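NADPH-flavin oxidoreductase (Helicobacter pylori, PDB 2H0U) binds flavin mononucleotide and, as a member of the nitroreductase family, probably uses NAD(P)H to reduce flavins or nitrogen-containing compounds. Local coordinates at residues A[12-17]-A[157-162]; A[81-86]-A[192-197]; A[162-167]-A[188-193]. All coordinates share one frame; numbering follows the deposited sequence.

Interaction 1: residues A[12-17]-A[157-162]. With FMN (flavin mononucleotide), chain B.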
loop_
_atom_site.group_PDB
_atom_site.type_symbol
_atom_site.label_atom_id
_atom_site.label_comp_id
_atom_site.label_asym_id
_atom_site.label_seq_id
_atom_site.Cartn_x
_atom_site.Cartn_y
_atom_site.Cartn_z
ATOM N N GLN A 12 9.581 -15.838 1.997
ATOM C CA GLN A 12 10.373 -15.379 3.143
ATOM C C GLN A 12 9.677 -14.266 3.933
ATOM O O GLN A 12 9.730 -14.246 5.159
ATOM C CB GLN A 12 11.770 -14.938 2.687
ATOM C CG GLN A 12 12.706 -14.484 3.803
ATOM C CD GLN A 12 14.109 -14.111 3.304
ATOM O OE1 GLN A 12 14.603 -14.691 2.335
ATOM N NE2 GLN A 12 14.770 -13.165 3.993
ATOM N N ARG A 13 9.055 -13.326 3.225
ATOM C CA ARG A 13 8.304 -12.245 3.861
ATOM C C ARG A 13 6.989 -12.876 4.339
ATOM O O ARG A 13 6.191 -13.305 3.526
ATOM C CB ARG A 13 8.015 -11.130 2.822
ATOM C CG ARG A 13 7.741 -9.693 3.415
ATOM C CD ARG A 13 6.345 -9.532 4.094
ATOM N NE ARG A 13 5.315 -10.260 3.349
ATOM C CZ ARG A 13 4.218 -10.802 3.868
ATOM N NH1 ARG A 13 3.947 -10.648 5.158
ATOM N NH2 ARG A 13 3.411 -11.517 3.086
ATOM N N PHE A 14 6.777 -12.957 5.650
ATOM C CA PHE A 14 5.519 -13.467 6.170
ATOM C C PHE A 14 5.201 -12.666 7.417
ATOM O O PHE A 14 6.029 -11.902 7.899
ATOM C CB PHE A 14 5.613 -14.971 6.505
ATOM C CG PHE A 14 6.338 -15.262 7.795
ATOM C CD1 PHE A 14 5.640 -15.674 8.944
ATOM C CD2 PHE A 14 7.744 -15.153 7.856
ATOM C CE1 PHE A 14 6.340 -15.965 10.126
ATOM C CE2 PHE A 14 8.429 -15.398 9.045
ATOM C CZ PHE A 14 7.744 -15.810 10.169
ATOM N N ALA A 15 3.995 -12.835 7.935
ATOM C CA ALA A 15 3.596 -12.072 9.106
ATOM C C ALA A 15 4.160 -12.759 10.355
ATOM O O ALA A 15 3.557 -13.709 10.929
ATOM C CB ALA A 15 2.061 -11.919 9.170
ATOM N N ALA A 16 5.349 -12.303 10.762
ATOM C CA ALA A 16 6.017 -12.899 11.913
ATOM C C ALA A 16 5.341 -12.465 13.203
ATOM O O ALA A 16 5.218 -11.264 13.492
ATOM C CB ALA A 16 7.517 -12.526 11.913
ATOM N N LYS A 17 4.901 -13.443 13.992
ATOM C CA LYS A 17 4.218 -13.151 15.271
ATOM C C LYS A 17 5.080 -13.405 16.505
ATOM O O LYS A 17 4.735 -12.937 17.607
ATOM C CB LYS A 17 2.926 -13.975 15.433
ATOM C CG LYS A 17 1.788 -13.783 14.389
ATOM C CD LYS A 17 1.825 -12.482 13.585
ATOM C CE LYS A 17 0.837 -12.574 12.405
ATOM N NZ LYS A 17 -0.511 -13.197 12.744
ATOM N N GLY A 157 16.972 -9.889 5.483
ATOM C CA GLY A 157 16.820 -11.041 6.389
ATOM C C GLY A 157 16.131 -10.694 7.689
ATOM O O GLY A 157 16.236 -11.435 8.690
ATOM N N ILE A 158 15.368 -9.601 7.652
ATOM C CA ILE A 158 14.690 -9.063 8.840
ATOM C C ILE A 158 13.198 -9.353 8.696
ATOM O O ILE A 158 12.654 -9.290 7.597
ATOM C CB ILE A 158 14.945 -7.514 8.988
ATOM C CG1 ILE A 158 16.436 -7.261 9.282
ATOM C CG2 ILE A 158 14.083 -6.876 10.117
ATOM C CD1 ILE A 158 16.859 -5.809 9.086
ATOM N N ASP A 159 12.544 -9.685 9.797
ATOM C CA ASP A 159 11.122 -10.008 9.729
ATOM C C ASP A 159 10.258 -8.864 10.097
ATOM O O ASP A 159 10.747 -7.853 10.582
ATOM C CB ASP A 159 10.830 -11.221 10.606
ATOM C CG ASP A 159 11.505 -12.451 10.082
ATOM O OD1 ASP A 159 10.941 -13.078 9.147
ATOM O OD2 ASP A 159 12.564 -12.813 10.635
ATOM N N SER A 160 8.961 -8.975 9.780
ATOM C CA SER A 160 8.030 -7.858 10.027
ATOM C C SER A 160 6.624 -8.415 10.195
ATOM O O SER A 160 6.376 -9.594 9.861
ATOM C CB SER A 160 8.079 -6.821 8.885
ATOM O OG SER A 160 7.584 -7.372 7.668
ATOM N N CYS A 161 5.724 -7.593 10.719
ATOM C CA CYS A 161 4.303 -7.873 10.718
ATOM C C CYS A 161 3.552 -6.557 10.568
ATOM O O CYS A 161 3.789 -5.612 11.337
ATOM C CB CYS A 161 3.860 -8.620 11.994
ATOM S SG CYS A 161 2.096 -9.199 11.859
ATOM N N PRO A 162 2.666 -6.471 9.549
ATOM C CA PRO A 162 1.795 -5.292 9.392
ATOM C C PRO A 162 0.738 -5.396 10.484
ATOM O O PRO A 162 0.346 -6.515 10.843
ATOM C CB PRO A 162 1.114 -5.517 8.037
ATOM C CG PRO A 162 1.676 -6.792 7.474
ATOM C CD PRO A 162 2.347 -7.535 8.570
HETATM N N1 FMN B . -1.603 -9.743 12.033
HETATM C C2 FMN B . -1.831 -9.646 13.399
HETATM O O2 FMN B . -1.591 -10.615 14.108
HETATM N N3 FMN B . -2.359 -8.511 13.957
HETATM C C4 FMN B . -2.687 -7.447 13.156
HETATM O O4 FMN B . -3.020 -6.383 13.672
HETATM C C4A FMN B . -2.491 -7.558 11.762
HETATM N N5 FMN B . -2.817 -6.506 10.941
HETATM C C5A FMN B . -2.539 -6.547 9.584
HETATM C C6 FMN B . -2.874 -5.415 8.812
HETATM C C7 FMN B . -2.601 -5.464 7.436
HETATM C C7M FMN B . -2.594 -4.162 6.688
HETATM C C8 FMN B . -2.057 -6.611 6.827
HETATM C C8M FMN B . -1.505 -6.518 5.398
HETATM C C9 FMN B . -1.740 -7.711 7.608
HETATM C C9A FMN B . -2.001 -7.689 8.994
HETATM N N10 FMN B . -1.713 -8.799 9.800
HETATM C C10 FMN B . -1.930 -8.704 11.197
HETATM C "C1'" FMN B . -1.137 -10.070 9.249
HETATM C "C2'" FMN B . -2.106 -10.797 8.305
HETATM O "O2'" FMN B . -2.886 -11.684 9.071
HETATM C "C3'" FMN B . -1.248 -11.561 7.288
HETATM O "O3'" FMN B . -0.497 -10.651 6.509
HETATM C "C4'" FMN B . -2.023 -12.413 6.289
HETATM O "O4'" FMN B . -2.664 -13.453 7.008
HETATM C "C5'" FMN B . -1.165 -13.019 5.162
HETATM O "O5'" FMN B . -0.168 -13.844 5.790
HETATM P P FMN B . 1.385 -13.551 5.526
HETATM O O1P FMN B . 1.597 -12.095 5.851
HETATM O O2P FMN B . 2.156 -14.458 6.483
HETATM O O3P FMN B . 1.741 -13.850 4.093
HETATM O O HOH W 1 11.674 -14.578 7.064
HETATM O O HOH W 2 13.592 -12.192 6.148
HETATM O O HOH W 3 5.273 -9.132 7.209
HETATM O O HOH W 4 8.679 -11.717 8.115
#
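Phe-14 turns its CG between its own backbone N and carbonyl carbon (chi1 77°), which swings the ring over Ala-16 N and brings CE2 to 3.4 Å from Asp-159 OD1. The ring and carboxylate planes are 73° apart. Cys-161 places SG anti to its backbone N (chi1 -171°), beside the last methylenes of Lys-17, with SG 3.6 Å from Lys-17 CE. Between these two places the backbones meet directly: Ala-16 N donates to Ser-160 O at 3.0 Å, and Ala-16 CB packs on Asp-159 CB, where a small methyl lets the chains come close. Residues 13-17, the loop that follows helix 3-12, lie against the strand that begins at Asp-159, and together they line the FMN pocket of the nitroreductase fold. Arg-13 bends at chi2 and chi3 and sends NH1 to FMN O1P at 2.8 Å, while NH2 bonds O3P; Ala-15 N holds the remaining terminal oxygen, O2P, at 2.9 Å. Lys-204 and Arg-206 add further positive charge, which suits a phosphate. At the other end of the cofactor Lys-17 NZ reaches FMN O2 at 3.1 Å. Water fills in where the chains separate: one molecule joins Arg-13 NH1, Phe-14 O and Ser-160 OG, and another joins Phe-14 O, Asp-159 OD1 and Ser-160 N. The second carboxylate oxygen, Asp-159 OD2, accepts from Arg-197 N.

Interaction 2: residues A[81-86]-A[192-197]; sequences VIYLAR and ACFGYR
Val-81 and Ala-192 exchange two backbone hydrogen bonds, the mark of an antiparallel hydrogen-bonded pair. Val-81 N gives the shorter one to Ala-192 O, 2.8 Å and almost straight at 173°. In return Ala-192 N donates to Val-81 O at 3.1 Å. Both side chains of the pair leave on the same face of the sheet, and there Tyr-83 and Phe-194 complete a small apolar cluster. Tyr-83 sets its CG anti to the carbonyl carbon (chi1 -62°), which leans the ring toward the neighbouring strand; its edge meets the methyl of Ala-192, CE2 to CB 3.8 Å, and alanine is small enough to let the ring pass. Val-81 CG1 lies over one face of this ring, toward its rim. The two aromatic side chains then meet tip to tip: Tyr-83 OH lies 3.6 Å from Phe-194 CZ, in the plane of the phenylalanine ring. This hydroxyl is buried with no hydrogen-bonding partner in the model. Val-81 CG2 approaches Phe-194 CE2 at 4.0 Å; the branched valine thus touches both rings, one with each methyl. The N-to-C directions of segments 81-86 and 192-195 are 146° apart, and the pairing of the two strands continues through Tyr-83 with Ser-189 and Val-190. Helix 131-155 covers Tyr-83 through Gln-145, Met-146 and Met-149, Trp-30 of helix 27-38 meets Phe-194 edge-to-face, and strands 49-54 and 159-163 flank the two strands in the sheet.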
loop_
_atom_site.group_PDB
_atom_site.type_symbol
_atom_site.label_atom_id
_atom_site.label_comp_id
_atom_site.label_asym_id
_atom_site.label_seq_id
_atom_site.Cartn_x
_atom_site.Cartn_y
_atom_site.Cartn_z
ATOM N N VAL A 81 6.733 0.657 14.392
ATOM C CA VAL A 81 6.493 1.906 13.625
ATOM C C VAL A 81 4.997 2.230 13.578
ATOM O O VAL A 81 4.191 1.358 13.318
ATOM C CB VAL A 81 7.127 1.847 12.190
ATOM C CG1 VAL A 81 6.795 3.087 11.344
ATOM C CG2 VAL A 81 8.662 1.649 12.301
ATOM N N ILE A 82 4.643 3.489 13.867
ATOM C CA ILE A 82 3.274 3.949 13.687
ATOM C C ILE A 82 3.302 4.893 12.496
ATOM O O ILE A 82 3.996 5.956 12.527
ATOM C CB ILE A 82 2.738 4.688 14.934
ATOM C CG1 ILE A 82 2.780 3.725 16.155
ATOM C CG2 ILE A 82 1.310 5.238 14.654
ATOM C CD1 ILE A 82 2.522 4.400 17.590
ATOM N N TYR A 83 2.581 4.502 11.445
ATOM C CA TYR A 83 2.502 5.310 10.216
ATOM C C TYR A 83 1.356 6.297 10.346
ATOM O O TYR A 83 0.225 5.886 10.561
ATOM C CB TYR A 83 2.253 4.420 8.989
ATOM C CG TYR A 83 3.393 3.447 8.772
ATOM C CD1 TYR A 83 4.419 3.742 7.841
ATOM C CD2 TYR A 83 3.431 2.236 9.469
ATOM C CE1 TYR A 83 5.500 2.859 7.650
ATOM C CE2 TYR A 83 4.511 1.306 9.263
ATOM C CZ TYR A 83 5.508 1.632 8.354
ATOM O OH TYR A 83 6.556 0.762 8.162
ATOM N N LEU A 84 1.670 7.585 10.262
ATOM C CA LEU A 84 0.649 8.639 10.228
ATOM C C LEU A 84 0.451 9.108 8.793
ATOM O O LEU A 84 1.387 9.088 7.975
ATOM C CB LEU A 84 1.045 9.838 11.097
ATOM C CG LEU A 84 1.594 9.603 12.524
ATOM C CD1 LEU A 84 2.007 10.997 13.078
ATOM C CD2 LEU A 84 0.572 8.840 13.411
ATOM N N ALA A 85 -0.788 9.485 8.495
ATOM C CA ALA A 85 -1.185 10.044 7.206
ATOM C C ALA A 85 -1.791 11.435 7.462
ATOM O O ALA A 85 -2.425 11.686 8.522
ATOM C CB ALA A 85 -2.180 9.136 6.539
ATOM N N ARG A 86 -1.490 12.376 6.573
ATOM C CA ARG A 86 -2.010 13.725 6.762
ATOM C C ARG A 86 -3.489 13.848 6.379
ATOM O O ARG A 86 -3.986 13.179 5.455
ATOM C CB ARG A 86 -1.180 14.716 5.948
ATOM C CG ARG A 86 0.167 15.021 6.580
ATOM C CD ARG A 86 0.904 16.082 5.793
ATOM N NE ARG A 86 2.241 16.313 6.351
ATOM C CZ ARG A 86 2.514 17.200 7.300
ATOM N NH1 ARG A 86 1.539 17.922 7.838
ATOM N NH2 ARG A 86 3.774 17.338 7.734
ATOM N N ALA A 192 3.420 -1.245 11.913
ATOM C CA ALA A 192 4.157 -2.454 11.587
ATOM C C ALA A 192 5.227 -2.636 12.626
ATOM O O ALA A 192 5.759 -1.655 13.172
ATOM C CB ALA A 192 4.781 -2.406 10.188
ATOM N N CYS A 193 5.568 -3.886 12.895
ATOM C CA CYS A 193 6.734 -4.158 13.732
ATOM C C CYS A 193 7.776 -4.874 12.926
ATOM O O CYS A 193 7.464 -5.512 11.909
ATOM C CB CYS A 193 6.350 -4.953 14.971
ATOM S SG CYS A 193 5.720 -6.583 14.684
ATOM N N PHE A 194 9.026 -4.752 13.371
ATOM C CA PHE A 194 10.167 -5.311 12.642
ATOM C C PHE A 194 11.071 -5.975 13.668
ATOM O O PHE A 194 11.171 -5.481 14.807
ATOM C CB PHE A 194 10.946 -4.176 11.948
ATOM C CG PHE A 194 10.147 -3.458 10.874
ATOM C CD1 PHE A 194 10.248 -3.868 9.540
ATOM C CD2 PHE A 194 9.237 -2.453 11.220
ATOM C CE1 PHE A 194 9.464 -3.237 8.527
ATOM C CE2 PHE A 194 8.460 -1.772 10.204
ATOM C CZ PHE A 194 8.562 -2.185 8.889
ATOM N N GLY A 195 11.702 -7.071 13.272
ATOM C CA GLY A 195 12.698 -7.746 14.119
ATOM C C GLY A 195 13.088 -9.065 13.522
ATOM O O GLY A 195 12.934 -9.284 12.321
ATOM N N TYR A 196 13.586 -9.966 14.363
ATOM C CA TYR A 196 13.935 -11.319 13.866
ATOM C C TYR A 196 13.024 -12.389 14.424
ATOM O O TYR A 196 12.832 -12.483 15.635
ATOM C CB TYR A 196 15.389 -11.633 14.203
ATOM C CG TYR A 196 16.339 -10.731 13.497
ATOM C CD1 TYR A 196 16.729 -11.003 12.189
ATOM C CD2 TYR A 196 16.853 -9.589 14.131
ATOM C CE1 TYR A 196 17.608 -10.165 11.523
ATOM C CE2 TYR A 196 17.743 -8.735 13.473
ATOM C CZ TYR A 196 18.104 -9.041 12.164
ATOM O OH TYR A 196 19.001 -8.254 11.498
ATOM N N ARG A 197 12.502 -13.230 13.536
ATOM C CA ARG A 197 11.525 -14.243 13.910
ATOM C C ARG A 197 12.152 -15.275 14.858
ATOM O O ARG A 197 13.356 -15.557 14.789
ATOM C CB ARG A 197 10.983 -14.979 12.654
ATOM C CG ARG A 197 12.085 -15.780 11.909
ATOM C CD ARG A 197 11.543 -16.384 10.603
ATOM N NE ARG A 197 12.578 -17.047 9.802
ATOM C CZ ARG A 197 12.982 -18.315 9.930
ATOM N NH1 ARG A 197 12.484 -19.119 10.861
ATOM N NH2 ARG A 197 13.929 -18.773 9.118
#

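Interaction 3: residues A[162-167]-A[188-193]. With FMN (flavin mononucleotide), chain B.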
loop_
_atom_site.group_PDB
_atom_site.type_symbol
_atom_site.label_atom_id
_atom_site.label_comp_id
_atom_site.label_asym_id
_atom_site.label_seq_id
_atom_site.Cartn_x
_atom_site.Cartn_y
_atom_site.Cartn_z
ATOM N N PRO A 162 2.666 -6.471 9.549
ATOM C CA PRO A 162 1.795 -5.292 9.392
ATOM C C PRO A 162 0.738 -5.396 10.484
ATOM O O PRO A 162 0.346 -6.515 10.843
ATOM C CB PRO A 162 1.114 -5.517 8.037
ATOM C CG PRO A 162 1.676 -6.792 7.474
ATOM C CD PRO A 162 2.347 -7.535 8.570
ATOM N N ILE A 163 0.267 -4.258 10.980
ATOM C CA ILE A 163 -0.602 -4.255 12.152
ATOM C C ILE A 163 -1.713 -3.201 12.000
ATOM O O ILE A 163 -1.443 -2.010 11.949
ATOM C CB ILE A 163 0.194 -3.991 13.494
ATOM C CG1 ILE A 163 1.232 -5.083 13.805
ATOM C CG2 ILE A 163 -0.796 -3.802 14.694
ATOM C CD1 ILE A 163 2.248 -4.669 14.906
ATOM N N GLU A 164 -2.960 -3.673 11.928
ATOM C CA GLU A 164 -4.138 -2.820 11.987
ATOM C C GLU A 164 -4.917 -3.025 13.295
ATOM O O GLU A 164 -5.819 -2.246 13.580
ATOM C CB GLU A 164 -5.090 -3.123 10.800
ATOM C CG GLU A 164 -4.658 -2.481 9.455
ATOM C CD GLU A 164 -5.622 -2.859 8.313
ATOM O OE1 GLU A 164 -6.629 -3.544 8.588
ATOM O OE2 GLU A 164 -5.399 -2.420 7.168
ATOM N N GLY A 165 -4.571 -4.057 14.054
ATOM C CA GLY A 165 -5.340 -4.481 15.256
ATOM C C GLY A 165 -5.122 -3.634 16.521
ATOM O O GLY A 165 -4.496 -4.073 17.498
ATOM N N TYR A 166 -5.650 -2.416 16.488
ATOM C CA TYR A 166 -5.639 -1.494 17.616
ATOM C C TYR A 166 -6.877 -0.608 17.454
ATOM O O TYR A 166 -7.423 -0.468 16.350
ATOM C CB TYR A 166 -4.344 -0.651 17.621
ATOM C CG TYR A 166 -4.159 0.086 16.324
ATOM C CD1 TYR A 166 -4.779 1.337 16.115
ATOM C CD2 TYR A 166 -3.416 -0.487 15.293
ATOM C CE1 TYR A 166 -4.646 2.001 14.917
ATOM C CE2 TYR A 166 -3.266 0.175 14.052
ATOM C CZ TYR A 166 -3.877 1.397 13.876
ATOM O OH TYR A 166 -3.759 2.036 12.668
ATOM N N ASP A 167 -7.293 0.017 18.551
ATOM C CA ASP A 167 -8.435 0.898 18.552
ATOM C C ASP A 167 -7.920 2.281 18.174
ATOM O O ASP A 167 -7.162 2.895 18.950
ATOM C CB ASP A 167 -8.994 0.854 19.973
ATOM C CG ASP A 167 -10.155 1.763 20.190
ATOM O OD1 ASP A 167 -10.205 2.855 19.593
ATOM O OD2 ASP A 167 -11.003 1.381 21.027
ATOM N N VAL A 188 -3.691 8.412 12.721
ATOM C CA VAL A 188 -2.927 7.158 12.608
ATOM C C VAL A 188 -3.473 6.355 11.437
ATOM O O VAL A 188 -4.693 6.188 11.291
ATOM C CB VAL A 188 -3.012 6.326 13.921
ATOM C CG1 VAL A 188 -2.361 4.933 13.757
ATOM C CG2 VAL A 188 -2.336 7.099 15.102
ATOM N N SER A 189 -2.551 5.839 10.626
ATOM C CA SER A 189 -2.907 5.116 9.409
ATOM C C SER A 189 -2.821 3.605 9.588
ATOM O O SER A 189 -3.801 2.882 9.340
ATOM C CB SER A 189 -2.040 5.611 8.214
ATOM O OG SER A 189 -2.298 4.784 7.082
ATOM N N VAL A 190 -1.668 3.133 10.052
ATOM C CA VAL A 190 -1.413 1.682 10.178
ATOM C C VAL A 190 -0.142 1.551 11.017
ATOM O O VAL A 190 0.515 2.579 11.300
ATOM C CB VAL A 190 -1.305 1.001 8.774
ATOM C CG1 VAL A 190 -0.082 1.531 7.962
ATOM C CG2 VAL A 190 -1.384 -0.544 8.860
HETATM N N MSE A 191 0.163 0.343 11.483
HETATM C CA MSE A 191 1.432 0.117 12.190
HETATM C C MSE A 191 2.148 -1.098 11.594
HETATM O O MSE A 191 1.573 -1.858 10.826
HETATM C CB MSE A 191 1.200 -0.088 13.693
HETATM C CG MSE A 191 0.346 0.985 14.340
HETATM SE SE MSE A 191 0.120 0.534 16.240
HETATM C CE MSE A 191 -1.124 1.998 16.662
ATOM N N ALA A 192 3.420 -1.245 11.913
ATOM C CA ALA A 192 4.157 -2.454 11.587
ATOM C C ALA A 192 5.227 -2.636 12.626
ATOM O O ALA A 192 5.759 -1.655 13.172
ATOM C CB ALA A 192 4.781 -2.406 10.188
ATOM N N CYS A 193 5.568 -3.886 12.895
ATOM C CA CYS A 193 6.734 -4.158 13.732
ATOM C C CYS A 193 7.776 -4.874 12.926
ATOM O O CYS A 193 7.464 -5.512 11.909
ATOM C CB CYS A 193 6.350 -4.953 14.971
ATOM S SG CYS A 193 5.720 -6.583 14.684
HETATM N N1 FMN B . -1.603 -9.743 12.033
HETATM C C2 FMN B . -1.831 -9.646 13.399
HETATM O O2 FMN B . -1.591 -10.615 14.108
HETATM N N3 FMN B . -2.359 -8.511 13.957
HETATM C C4 FMN B . -2.687 -7.447 13.156
HETATM O O4 FMN B . -3.020 -6.383 13.672
HETATM C C4A FMN B . -2.491 -7.558 11.762
HETATM N N5 FMN B . -2.817 -6.506 10.941
HETATM C C5A FMN B . -2.539 -6.547 9.584
HETATM C C6 FMN B . -2.874 -5.415 8.812
HETATM C C7 FMN B . -2.601 -5.464 7.436
HETATM C C7M FMN B . -2.594 -4.162 6.688
HETATM C C8 FMN B . -2.057 -6.611 6.827
HETATM C C8M FMN B . -1.505 -6.518 5.398
HETATM C C9 FMN B . -1.740 -7.711 7.608
HETATM C C9A FMN B . -2.001 -7.689 8.994
HETATM N N10 FMN B . -1.713 -8.799 9.800
HETATM C C10 FMN B . -1.930 -8.704 11.197
HETATM C "C1'" FMN B . -1.137 -10.070 9.249
HETATM C "C2'" FMN B . -2.106 -10.797 8.305
HETATM O "O2'" FMN B . -2.886 -11.684 9.071
HETATM C "C3'" FMN B . -1.248 -11.561 7.288
HETATM O "O3'" FMN B . -0.497 -10.651 6.509
HETATM C "C4'" FMN B . -2.023 -12.413 6.289
HETATM O "O4'" FMN B . -2.664 -13.453 7.008
HETATM C "C5'" FMN B . -1.165 -13.019 5.162
HETATM O "O5'" FMN B . -0.168 -13.844 5.790
HETATM P P FMN B . 1.385 -13.551 5.526
HETATM O O1P FMN B . 1.597 -12.095 5.851
HETATM O O2P FMN B . 2.156 -14.458 6.483
HETATM O O3P FMN B . 1.741 -13.850 4.093
HETATM O O HOH W 5 -5.721 3.839 12.490
HETATM O O HOH W 6 -5.394 0.672 10.753
#
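Tyr-166 OH is gripped by two waters that tie it to the backbone of the facing strand: the first, 2.7 Å from OH, donates to Val-188 O, and the second, 2.9 Å from OH, donates to Ser-189 O. The hydroxyl makes its polar links to the strand through these waters and also packs against Val-188 CG1. Tyr-166 has its CG between backbone N and carbonyl carbon (chi1 56°), which points the ring at the facing strand, under the end of selenomethionine Met-191, whose CE stands 3.5 Å from the ring centroid, only 8° off the normal. This is a CH-pi contact, and the selenium, farther out and oblique, makes a Met-aromatic one; the long, unbranched methionine chain lets its terminal methyl lie over the ring. Glu-164 O lies over the opposite face, toward its rim. Closer to the flavin the chains pair as antiparallel strands, with Ile-163 and Met-191 as the hydrogen-bonded pair: Ile-163 N donates to Met-191 O at 2.7 Å, and Met-191 N donates back to Ile-163 O at 2.9 Å. Next to it on strand 186-195, Ser-189 and Val-190 both face Tyr-83, a classic beta bulge. Past Ile-163 the strand gives way to a turn that presents its N-H groups to the isoalloxazine: Glu-164 N donates to FMN N5 at 3.0 Å and Gly-165 N to FMN O4 at 2.8 Å. Gly-165 centres an inverse gamma turn, and a CB there would collide with O4. Glu-164 runs its extended chain along the flavin's C6 and C7M; its carboxylate bonds Tyr-143 and also Ser-43, Trp-137 and Gln-141 of the second subunit.

In the fold
All three contacts reach one antiparallel sheet, ordered 49-54, 79-86, 186-195, 159-163. Interaction 2 joins the two middle strands and interaction 3 joins 186-195 to the outermost strand 159-163, with centres about 7 Å apart and Ala-192 and Cys-193 in common. Interaction 1 lays the loop after helix 3-12 against that outer strand; its centre is about 14 Å from that of interaction 3, with which it shares Pro-162, and about 11 Å from that of interaction 2. Along the chain interaction 1 closes before interaction 3 opens, whereas interactions 1 and 2 alternate their segments. Strand 159-163 therefore brings phosphate-binding loop and flavin-binding turn onto one FMN, while interaction 2 lies one strand deeper.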